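Monoacylglycerol lipase (Palaeococcus ferrophilus, PDB 6QE2) hydrolyses monoacylglycerols to free fatty acid and glycerol, probably through the serine-based mechanism of the alpha/beta-hydrolases. Local coordinates at residues V125-A128 against K129-R133; D167-S170 against G171-M175; Y232-I235 against F236-P239. All coordinates share one frame; numbering follows the deposited sequence.

Contact 1: V125-A128 against K129-R133; sequences VALA and KVLGR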
ATOM      1  N   VAL A 125      16.431  -2.466  11.699  1.00 35.19           N
ATOM      2  CA  VAL A 125      16.593  -1.550  10.574  1.00 36.72           C
ATOM      3  C   VAL A 125      18.042  -1.547  10.102  1.00 35.08           C
ATOM      4  O   VAL A 125      18.323  -1.618   8.901  1.00 35.20           O
ATOM      5  CB  VAL A 125      16.112  -0.138  10.957  1.00 39.33           C
ATOM      6  CG1 VAL A 125      16.379   0.842   9.832  1.00 36.44           C
ATOM      7  CG2 VAL A 125      14.628  -0.165  11.290  1.00 41.89           C
ATOM      8  N   ALA A 126      18.985  -1.467  11.045  1.00 36.90           N
ATOM      9  CA  ALA A 126      20.396  -1.496  10.678  1.00 32.67           C
ATOM     10  C   ALA A 126      20.782  -2.838  10.069  1.00 33.04           C
ATOM     11  O   ALA A 126      21.594  -2.893   9.138  1.00 34.39           O
ATOM     12  CB  ALA A 126      21.262  -1.191  11.903  1.00 30.16           C
ATOM     13  N   LEU A 127      20.221  -3.935  10.586  1.00 32.77           N
ATOM     14  CA  LEU A 127      20.498  -5.246  10.003  1.00 29.61           C
ATOM     15  C   LEU A 127      19.976  -5.341   8.576  1.00 32.18           C
ATOM     16  O   LEU A 127      20.633  -5.919   7.701  1.00 32.04           O
ATOM     17  CB  LEU A 127      19.885  -6.344  10.869  1.00 32.42           C
ATOM     18  CG  LEU A 127      20.092  -7.781  10.387  1.00 41.56           C
ATOM     19  CD1 LEU A 127      21.567  -8.137  10.379  1.00 38.75           C
ATOM     20  CD2 LEU A 127      19.308  -8.758  11.250  1.00 39.80           C
ATOM     21  N   ALA A 128      18.804  -4.783   8.316  1.00 31.84           N
ATOM     22  CA  ALA A 128      18.246  -4.860   6.962  1.00 30.03           C
ATOM     23  C   ALA A 128      19.133  -4.144   5.951  1.00 32.14           C
ATOM     24  O   ALA A 128      19.265  -4.585   4.794  1.00 35.73           O
ATOM     25  CB  ALA A 128      16.837  -4.256   6.977  1.00 32.09           C
ATOM     26  N   LYS A 129      19.708  -2.998   6.355  1.00 34.76           N
ATOM     27  CA  LYS A 129      20.660  -2.284   5.505  1.00 40.09           C
ATOM     28  C   LYS A 129      21.860  -3.144   5.151  1.00 41.44           C
ATOM     29  O   LYS A 129      22.460  -2.972   4.085  1.00 44.13           O
ATOM     30  CB  LYS A 129      21.169  -1.017   6.207  1.00 45.46           C
ATOM     31  CG  LYS A 129      20.190   0.113   6.337  1.00 55.13           C
ATOM     32  CD  LYS A 129      20.902   1.365   6.851  1.00 58.44           C
ATOM     33  CE  LYS A 129      19.927   2.538   6.953  1.00 70.32           C
ATOM     34  NZ  LYS A 129      20.549   3.753   7.556  1.00 67.74           N
ATOM     35  N   VAL A 130      22.267  -4.037   6.049  1.00 35.49           N
ATOM     36  CA  VAL A 130      23.393  -4.895   5.716  1.00 36.93           C
ATOM     37  C   VAL A 130      22.935  -6.079   4.888  1.00 34.95           C
ATOM     38  O   VAL A 130      23.529  -6.395   3.856  1.00 37.56           O
ATOM     39  CB  VAL A 130      24.115  -5.363   6.984  1.00 40.95           C
ATOM     40  CG1 VAL A 130      25.214  -6.309   6.585  1.00 38.74           C
ATOM     41  CG2 VAL A 130      24.639  -4.166   7.697  1.00 35.14           C
ATOM     42  N   LEU A 131      21.915  -6.782   5.370  1.00 34.44           N
ATOM     43  CA  LEU A 131      21.459  -7.990   4.687  1.00 32.18           C
ATOM     44  C   LEU A 131      20.950  -7.677   3.290  1.00 35.89           C
ATOM     45  O   LEU A 131      21.106  -8.494   2.377  1.00 35.57           O
ATOM     46  CB  LEU A 131      20.366  -8.682   5.500  1.00 33.91           C
ATOM     47  CG  LEU A 131      20.762  -9.213   6.879  1.00 44.04           C
ATOM     48  CD1 LEU A 131      19.618 -10.003   7.499  1.00 42.90           C
ATOM     49  CD2 LEU A 131      22.017 -10.069   6.789  1.00 40.82           C
ATOM     50  N   GLY A 132      20.341  -6.504   3.099  1.00 32.34           N
ATOM     51  CA  GLY A 132      19.893  -6.130   1.770  1.00 33.54           C
ATOM     52  C   GLY A 132      21.019  -6.010   0.768  1.00 35.71           C
ATOM     53  O   GLY A 132      20.785  -6.141  -0.438  1.00 35.90           O
ATOM     54  N   ARG A 133      22.244  -5.783   1.239  1.00 36.28           N
ATOM     55  CA  ARG A 133      23.400  -5.658   0.362  1.00 38.83           C
ATOM     56  C   ARG A 133      24.175  -6.958   0.191  1.00 42.66           C
ATOM     57  O   ARG A 133      24.576  -7.280  -0.929  1.00 41.50           O
ATOM     58  CB  ARG A 133      24.334  -4.564   0.884  1.00 43.06           C
ATOM     59  CG  ARG A 133      23.829  -3.166   0.574  1.00 49.06           C
ATOM     60  CD  ARG A 133      24.542  -2.096   1.377  1.00 58.24           C
ATOM     61  NE  ARG A 133      24.146  -0.762   0.936  1.00 57.76           N
ATOM     62  CZ  ARG A 133      23.234  -0.012   1.546  1.00 69.67           C
ATOM     63  NH1 ARG A 133      22.611  -0.465   2.627  1.00 60.88           N
ATOM     64  NH2 ARG A 133      22.937   1.190   1.070  1.00 72.35           N
TER

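Contact 2: D167-S170 against G171-M175; sequences DRIS and GKLGM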
ATOM      1  N   ASP A 167       4.468 -14.883   5.501  1.00 26.20           N
ATOM      2  CA  ASP A 167       5.151 -14.014   6.452  1.00 31.20           C
ATOM      3  C   ASP A 167       6.614 -13.790   6.085  1.00 32.64           C
ATOM      4  O   ASP A 167       7.427 -13.453   6.953  1.00 33.63           O
ATOM      5  CB  ASP A 167       5.035 -14.587   7.867  1.00 31.12           C
ATOM      6  CG  ASP A 167       5.909 -15.813   8.089  1.00 38.38           C
ATOM      7  OD1 ASP A 167       6.243 -16.515   7.111  1.00 39.81           O
ATOM      8  OD2 ASP A 167       6.262 -16.076   9.256  1.00 56.46           O
ATOM      9  N   ARG A 168       6.958 -13.955   4.817  1.00 27.00           N
ATOM     10  CA  ARG A 168       8.337 -13.846   4.367  1.00 29.89           C
ATOM     11  C   ARG A 168       8.655 -12.429   3.922  1.00 33.18           C
ATOM     12  O   ARG A 168       7.814 -11.737   3.339  1.00 31.80           O
ATOM     13  CB  ARG A 168       8.609 -14.807   3.210  1.00 30.40           C
ATOM     14  CG  ARG A 168       8.265 -16.255   3.500  1.00 37.47           C
ATOM     15  CD  ARG A 168       9.377 -16.904   4.299  1.00 38.49           C
ATOM     16  NE  ARG A 168       9.142 -16.773   5.728  1.00 44.27           N
ATOM     17  CZ  ARG A 168      10.082 -16.902   6.655  1.00 41.38           C
ATOM     18  NH1 ARG A 168      11.338 -17.148   6.305  1.00 39.94           N
ATOM     19  NH2 ARG A 168       9.764 -16.774   7.930  1.00 41.09           N
ATOM     20  N   ILE A 169       9.886 -12.009   4.191  1.00 27.44           N
ATOM     21  CA  ILE A 169      10.433 -10.772   3.650  1.00 26.12           C
ATOM     22  C   ILE A 169      11.912 -11.015   3.391  1.00 32.25           C
ATOM     23  O   ILE A 169      12.610 -11.581   4.240  1.00 28.71           O
ATOM     24  CB  ILE A 169      10.215  -9.567   4.592  1.00 24.40           C
ATOM     25  CG1 ILE A 169      10.761  -8.278   3.966  1.00 26.95           C
ATOM     26  CG2 ILE A 169      10.844  -9.807   5.973  1.00 27.60           C
ATOM     27  CD1 ILE A 169      10.398  -7.013   4.749  1.00 26.36           C
ATOM     28  N   SER A 170      12.382 -10.626   2.216  1.00 27.13           N
ATOM     29  CA  SER A 170      13.781 -10.844   1.898  1.00 28.07           C
ATOM     30  C   SER A 170      14.627  -9.688   2.418  1.00 27.88           C
ATOM     31  O   SER A 170      14.121  -8.630   2.802  1.00 27.28           O
ATOM     32  CB  SER A 170      13.976 -11.015   0.393  1.00 28.48           C
ATOM     33  OG  SER A 170      13.847  -9.778  -0.281  1.00 29.99           O
ATOM     34  N   GLY A 171      15.941  -9.913   2.461  1.00 28.35           N
ATOM     35  CA  GLY A 171      16.836  -8.837   2.850  1.00 27.04           C
ATOM     36  C   GLY A 171      16.708  -7.636   1.933  1.00 30.92           C
ATOM     37  O   GLY A 171      16.709  -6.490   2.389  1.00 30.81           O
ATOM     38  N   LYS A 172      16.562  -7.890   0.628  1.00 27.39           N
ATOM     39  CA  LYS A 172      16.385  -6.809  -0.337  1.00 26.79           C
ATOM     40  C   LYS A 172      15.117  -6.018  -0.043  1.00 26.22           C
ATOM     41  O   LYS A 172      15.128  -4.780  -0.036  1.00 29.42           O
ATOM     42  CB  LYS A 172      16.345  -7.381  -1.757  1.00 30.03           C
ATOM     43  CG  LYS A 172      16.182  -6.329  -2.842  1.00 36.50           C
ATOM     44  CD  LYS A 172      15.991  -6.966  -4.213  1.00 36.64           C
ATOM     45  CE  LYS A 172      16.162  -5.935  -5.315  1.00 48.35           C
ATOM     46  NZ  LYS A 172      15.780  -6.464  -6.654  1.00 55.23           N
ATOM     47  N   LEU A 173      14.013  -6.714   0.221  1.00 27.67           N
ATOM     48  CA  LEU A 173      12.759  -6.009   0.466  1.00 22.91           C
ATOM     49  C   LEU A 173      12.814  -5.229   1.771  1.00 29.98           C
ATOM     50  O   LEU A 173      12.343  -4.088   1.836  1.00 25.71           O
ATOM     51  CB  LEU A 173      11.588  -6.992   0.471  1.00 27.02           C
ATOM     52  CG  LEU A 173      10.212  -6.348   0.664  1.00 27.89           C
ATOM     53  CD1 LEU A 173      10.029  -5.154  -0.273  1.00 26.79           C
ATOM     54  CD2 LEU A 173       9.130  -7.379   0.428  1.00 27.94           C
ATOM     55  N   GLY A 174      13.398  -5.815   2.818  1.00 27.65           N
ATOM     56  CA  GLY A 174      13.513  -5.095   4.077  1.00 23.91           C
ATOM     57  C   GLY A 174      14.320  -3.818   3.937  1.00 22.65           C
ATOM     58  O   GLY A 174      13.927  -2.760   4.435  1.00 25.49           O
ATOM     59  N   MET A 175      15.462  -3.901   3.249  1.00 25.64           N
ATOM     60  CA  MET A 175      16.258  -2.707   2.989  1.00 26.70           C
ATOM     61  C   MET A 175      15.465  -1.675   2.201  1.00 30.13           C
ATOM     62  O   MET A 175      15.510  -0.478   2.508  1.00 28.38           O
ATOM     63  CB  MET A 175      17.534  -3.089   2.235  1.00 28.21           C
ATOM     64  CG  MET A 175      18.478  -1.922   1.977  1.00 38.90           C
ATOM     65  SD  MET A 175      20.023  -2.444   1.192  1.00 44.28           S
ATOM     66  CE  MET A 175      19.443  -2.958  -0.415  1.00 40.99           C
TER

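Contact 3: Y232-I235 against F236-P239; sequences YHEI and FEDP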
ATOM      1  N   TYR A 232      -7.338  -0.465  13.904  1.00 26.62           N
ATOM      2  CA  TYR A 232      -6.000  -1.030  13.823  1.00 26.10           C
ATOM      3  C   TYR A 232      -5.419  -0.754  12.431  1.00 27.76           C
ATOM      4  O   TYR A 232      -5.816   0.195  11.746  1.00 27.52           O
ATOM      5  CB  TYR A 232      -6.044  -2.531  14.129  1.00 28.21           C
ATOM      6  CG  TYR A 232      -6.288  -2.882  15.585  1.00 33.09           C
ATOM      7  CD1 TYR A 232      -6.468  -1.896  16.542  1.00 34.27           C
ATOM      8  CD2 TYR A 232      -6.328  -4.209  15.995  1.00 31.19           C
ATOM      9  CE1 TYR A 232      -6.691  -2.223  17.869  1.00 35.31           C
ATOM     10  CE2 TYR A 232      -6.546  -4.544  17.319  1.00 40.09           C
ATOM     11  CZ  TYR A 232      -6.729  -3.552  18.250  1.00 35.44           C
ATOM     12  OH  TYR A 232      -6.946  -3.887  19.572  1.00 42.85           O
ATOM     13  N   HIS A 233      -4.461  -1.587  12.008  1.00 29.20           N
ATOM     14  CA  HIS A 233      -3.736  -1.374  10.756  1.00 25.47           C
ATOM     15  C   HIS A 233      -4.644  -1.528   9.541  1.00 29.44           C
ATOM     16  O   HIS A 233      -4.551  -0.747   8.586  1.00 26.67           O
ATOM     17  CB  HIS A 233      -2.569  -2.355  10.688  1.00 26.81           C
ATOM     18  CG  HIS A 233      -1.711  -2.215   9.468  1.00 27.56           C
ATOM     19  ND1 HIS A 233      -1.012  -1.063   9.176  1.00 27.21           N
ATOM     20  CD2 HIS A 233      -1.417  -3.094   8.480  1.00 29.52           C
ATOM     21  CE1 HIS A 233      -0.330  -1.237   8.056  1.00 26.12           C
ATOM     22  NE2 HIS A 233      -0.564  -2.459   7.611  1.00 25.41           N
ATOM     23  N   GLU A 234      -5.513  -2.533   9.548  1.00 26.10           N
ATOM     24  CA  GLU A 234      -6.455  -2.754   8.453  1.00 26.67           C
ATOM     25  C   GLU A 234      -7.807  -2.189   8.866  1.00 32.86           C
ATOM     26  O   GLU A 234      -8.465  -2.727   9.762  1.00 30.48           O
ATOM     27  CB  GLU A 234      -6.556  -4.234   8.105  1.00 27.31           C
ATOM     28  CG  GLU A 234      -5.300  -4.767   7.463  1.00 30.79           C
ATOM     29  CD  GLU A 234      -5.414  -6.212   7.038  1.00 30.36           C
ATOM     30  OE1 GLU A 234      -6.501  -6.805   7.203  1.00 32.30           O
ATOM     31  OE2 GLU A 234      -4.408  -6.757   6.541  1.00 35.64           O
ATOM     32  N   ILE A 235      -8.207  -1.091   8.224  1.00 28.13           N
ATOM     33  CA  ILE A 235      -9.519  -0.506   8.479  1.00 24.83           C
ATOM     34  C   ILE A 235     -10.601  -1.166   7.634  1.00 32.12           C
ATOM     35  O   ILE A 235     -11.793  -1.014   7.953  1.00 29.16           O
ATOM     36  CB  ILE A 235      -9.472   1.016   8.239  1.00 29.17           C
ATOM     37  CG1 ILE A 235      -8.220   1.614   8.885  1.00 27.52           C
ATOM     38  CG2 ILE A 235     -10.696   1.713   8.829  1.00 32.23           C
ATOM     39  CD1 ILE A 235      -7.916   3.030   8.448  1.00 28.57           C
ATOM     40  N   PHE A 236     -10.216  -1.934   6.602  1.00 29.45           N
ATOM     41  CA  PHE A 236     -11.151  -2.445   5.594  1.00 31.81           C
ATOM     42  C   PHE A 236     -12.293  -3.242   6.204  1.00 35.75           C
ATOM     43  O   PHE A 236     -13.435  -3.159   5.732  1.00 31.18           O
ATOM     44  CB  PHE A 236     -10.417  -3.332   4.585  1.00 29.25           C
ATOM     45  CG  PHE A 236      -9.330  -2.635   3.835  1.00 37.24           C
ATOM     46  CD1 PHE A 236      -8.045  -2.577   4.345  1.00 39.76           C
ATOM     47  CD2 PHE A 236      -9.586  -2.055   2.603  1.00 36.04           C
ATOM     48  CE1 PHE A 236      -7.036  -1.938   3.650  1.00 41.65           C
ATOM     49  CE2 PHE A 236      -8.584  -1.411   1.903  1.00 44.94           C
ATOM     50  CZ  PHE A 236      -7.306  -1.351   2.429  1.00 35.29           C
ATOM     51  N   GLU A 237     -11.960  -4.085   7.173  1.00 30.51           N
ATOM     52  CA  GLU A 237     -12.937  -4.943   7.826  1.00 29.05           C
ATOM     53  C   GLU A 237     -13.252  -4.556   9.268  1.00 27.40           C
ATOM     54  O   GLU A 237     -13.843  -5.342  10.001  1.00 36.73           O
ATOM     55  CB  GLU A 237     -12.496  -6.404   7.737  1.00 33.35           C
ATOM     56  CG  GLU A 237     -11.990  -6.793   6.357  1.00 40.70           C
ATOM     57  CD  GLU A 237     -11.671  -8.268   6.238  1.00 47.78           C
ATOM     58  OE1 GLU A 237     -12.616  -9.081   6.198  1.00 54.40           O
ATOM     59  OE2 GLU A 237     -10.476  -8.614   6.174  1.00 34.74           O
ATOM     60  N   ASP A 238     -12.851  -3.359   9.678  1.00 27.59           N
ATOM     61  CA  ASP A 238     -13.106  -2.915  11.042  1.00 27.94           C
ATOM     62  C   ASP A 238     -14.609  -2.877  11.246  1.00 38.83           C
ATOM     63  O   ASP A 238     -15.339  -2.377  10.394  1.00 38.50           O
ATOM     64  CB  ASP A 238     -12.522  -1.522  11.260  1.00 27.33           C
ATOM     65  CG  ASP A 238     -12.510  -1.115  12.718  1.00 34.85           C
ATOM     66  OD1 ASP A 238     -13.408  -0.358  13.133  1.00 31.37           O
ATOM     67  OD2 ASP A 238     -11.601  -1.553  13.447  1.00 38.48           O
ATOM     68  N   PRO A 239     -15.058  -3.359  12.438  1.00 43.18           N
ATOM     69  CA  PRO A 239     -16.492  -3.387  12.764  1.00 43.44           C
ATOM     70  C   PRO A 239     -17.104  -2.017  12.797  1.00 38.89           C
ATOM     71  O   PRO A 239     -18.195  -1.818  12.252  1.00 49.43           O
ATOM     72  CB  PRO A 239     -16.511  -4.051  14.155  1.00 43.61           C
ATOM     73  CG  PRO A 239     -15.168  -4.833  14.234  1.00 48.80           C
ATOM     74  CD  PRO A 239     -14.230  -3.882  13.562  1.00 34.11           C
TER
HETATM   75  O   HOH W   1      -9.227  -2.542  12.688  1.00 33.51           O
HETATM   76  O   HOH W   2      -9.916  -4.808   9.301  1.00 35.03           O
HETATM   77  O   HOH W   3      -9.263  -6.382   7.641  1.00 43.38           O

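Contact 1: V125-A128 against K129-R133
Leu127 and Leu131, one helical turn apart, meet through different first torsions. Leu127 carries CG anti to its own nitrogen (chi1 -180°), whereas Leu131 sets CG anti to its carbonyl carbon (chi1 -63°), which lays that CG 3.4 Å from Leu127 O, back against the preceding turn. The two branched ends cross obliquely. CD1 of Leu131 lies 3.7 Å from CG of Leu127, and CG of Leu131 is at the same distance from CD1 of Leu127, each branch point facing a methyl of its partner. With an alanine at Leu127, the isobutyl group of Leu131 would probably lose its apolar neighbour on the preceding turn and be freer to rotate.

Beneath this pair runs the i to i+4 ladder of an alpha-helix, slack at Val130, whose N makes weak bonds to Ala126 O and Leu127 O. The straightest rung joins the two leucines: Leu131 N to Leu127 O, 2.8 Å, with an N-H...O angle of 179°. Gly132 N reaches Ala128 O at 2.8 Å as well, and Lys129 N bonds Val125 O at 3.2 Å. On another side of the helix Arg133 folds back, its NH1 giving a hydrogen bond of 2.9 Å to Lys129 O, with the acceptor close to the guanidinium plane. The arginine thus adds a side-chain bond to a backbone carbonyl near the helix end. Lys129 instead runs out as an extended chain.

All of this belongs to helix 122-134. Val125 and Ala128 pack on Phe178 of helix 171-186, and Arg133 rests on Met175 of that same helix; Ala128 also touches a bound lauryl dimethylamine-N-oxide. Leu131 meets Leu138, in the loop leading to strand 139-141.

Contact 2: D167-S170 against G171-M175
Ile169 and Leu173 cross at about a right angle where strand 168-170 passes directly into helix 171-186. Between the short strand and the first turn of the helix the direction changes by 81°. Ile169 has CG1 anti to its backbone N (chi1 -178°), which carries the longer branch over the new helix. There CG1 lies against Leu173 CB at 3.8 Å, and CD1 goes on to the backbone of Gly174, 3.7 Å from its CA. Leu173 answers with its branch point, CG standing 3.9 Å from Ile169 CG1. The isoleucine therefore lies across the base of the leucine and ends on a residue without a side chain.

Ser170 turns its hydroxyl back to the start of the helix. Its OG sits between the backbone N and the carbonyl carbon (chi1 74°) and accepts from Leu173 N at 3.1 Å. The carbonyl of the same residue takes Gly174 N at 2.9 Å, the first i to i+4 bond of the helix. Ser170 thus grips two successive amides, one through its side chain and one through its main chain. The hydroxyl also bonds His60 ND1, which helps to fix its rotation and ties the cap to the loop before helix 63-77.

Further back along the chain, Arg168 NE makes a salt bridge of 3.2 Å to Asp167 OD1, approaching from above the carboxylate plane. The bound lauryl dimethylamine-N-oxide touches Ile169, Ser170 and Gly171. Beside this detergent, then, a serine N-cap starts helix 171-186 straight after a strand of the small antiparallel pair 139-141/168-170, which is separate from the main alpha/beta-hydrolase sheet.

Contact 3: Y232-I235 against F236-P239
The ring of Phe236 has Glu234 CB at its edge, near the ring plane and 4.4 Å from CD1. Beyond the turn, Tyr29, His86 and Phe245 all meet this ring edge-to-face, so it is locked among aromatic neighbours. The Glu234 carboxylate forms a salt bridge with Arg28, and that of Glu237 pairs with Arg158. A water bridges the two glutamates, giving one hydrogen bond to Glu234 OE1 and one to Glu237 OE2, which stand 4.5 Å apart; this link and the arginines probably ease the proximity of like charges.

Ile235 to Asp238 form a type I beta turn, closed by Asp238 N to Ile235 O at 3.1 Å. Asp238 directs CG anti to its backbone N (chi1 -169°), which brings OD2 to a second water, 2.7 Å away, that also joins Tyr232 N and Glu234 O. Arg151 completes a salt bridge to OD2.

A glycerol, probably from the crystallisation liquor, bonds both Glu234 OE2 and His233 NE2. His233 hydrogen-bonds Ser87 through NE2 and Asp203 through ND1, consistent with the Ser-His-Asp catalytic triad of an alpha/beta-hydrolase, its histidine carried on the loop after strand 223-228.

How the contacts relate
Contacts 1 and 2 are neighbours in space, their centres 10 Å apart, and Met175 joins them: its CB lies 3.4 Å from Ala128 O. Helix 122-134 of contact 1 packs on helix 171-186, which contact 2 begins, and both contacts touch the bound lauryl dimethylamine-N-oxide. Contact 1 is partly buried, its chemistry a helical ladder plus one leucine pair; contact 2 is buried, a polar cap working beside apolar packing. Contact 3, also partly buried, stands apart, its nearest atoms about 12 Å from contact 2 and about 15 Å from contact 1. Close to the main sheet and the probable catalytic centre, it relies on carboxylates, arginines and waters, with an aromatic cluster around a single phenylalanine.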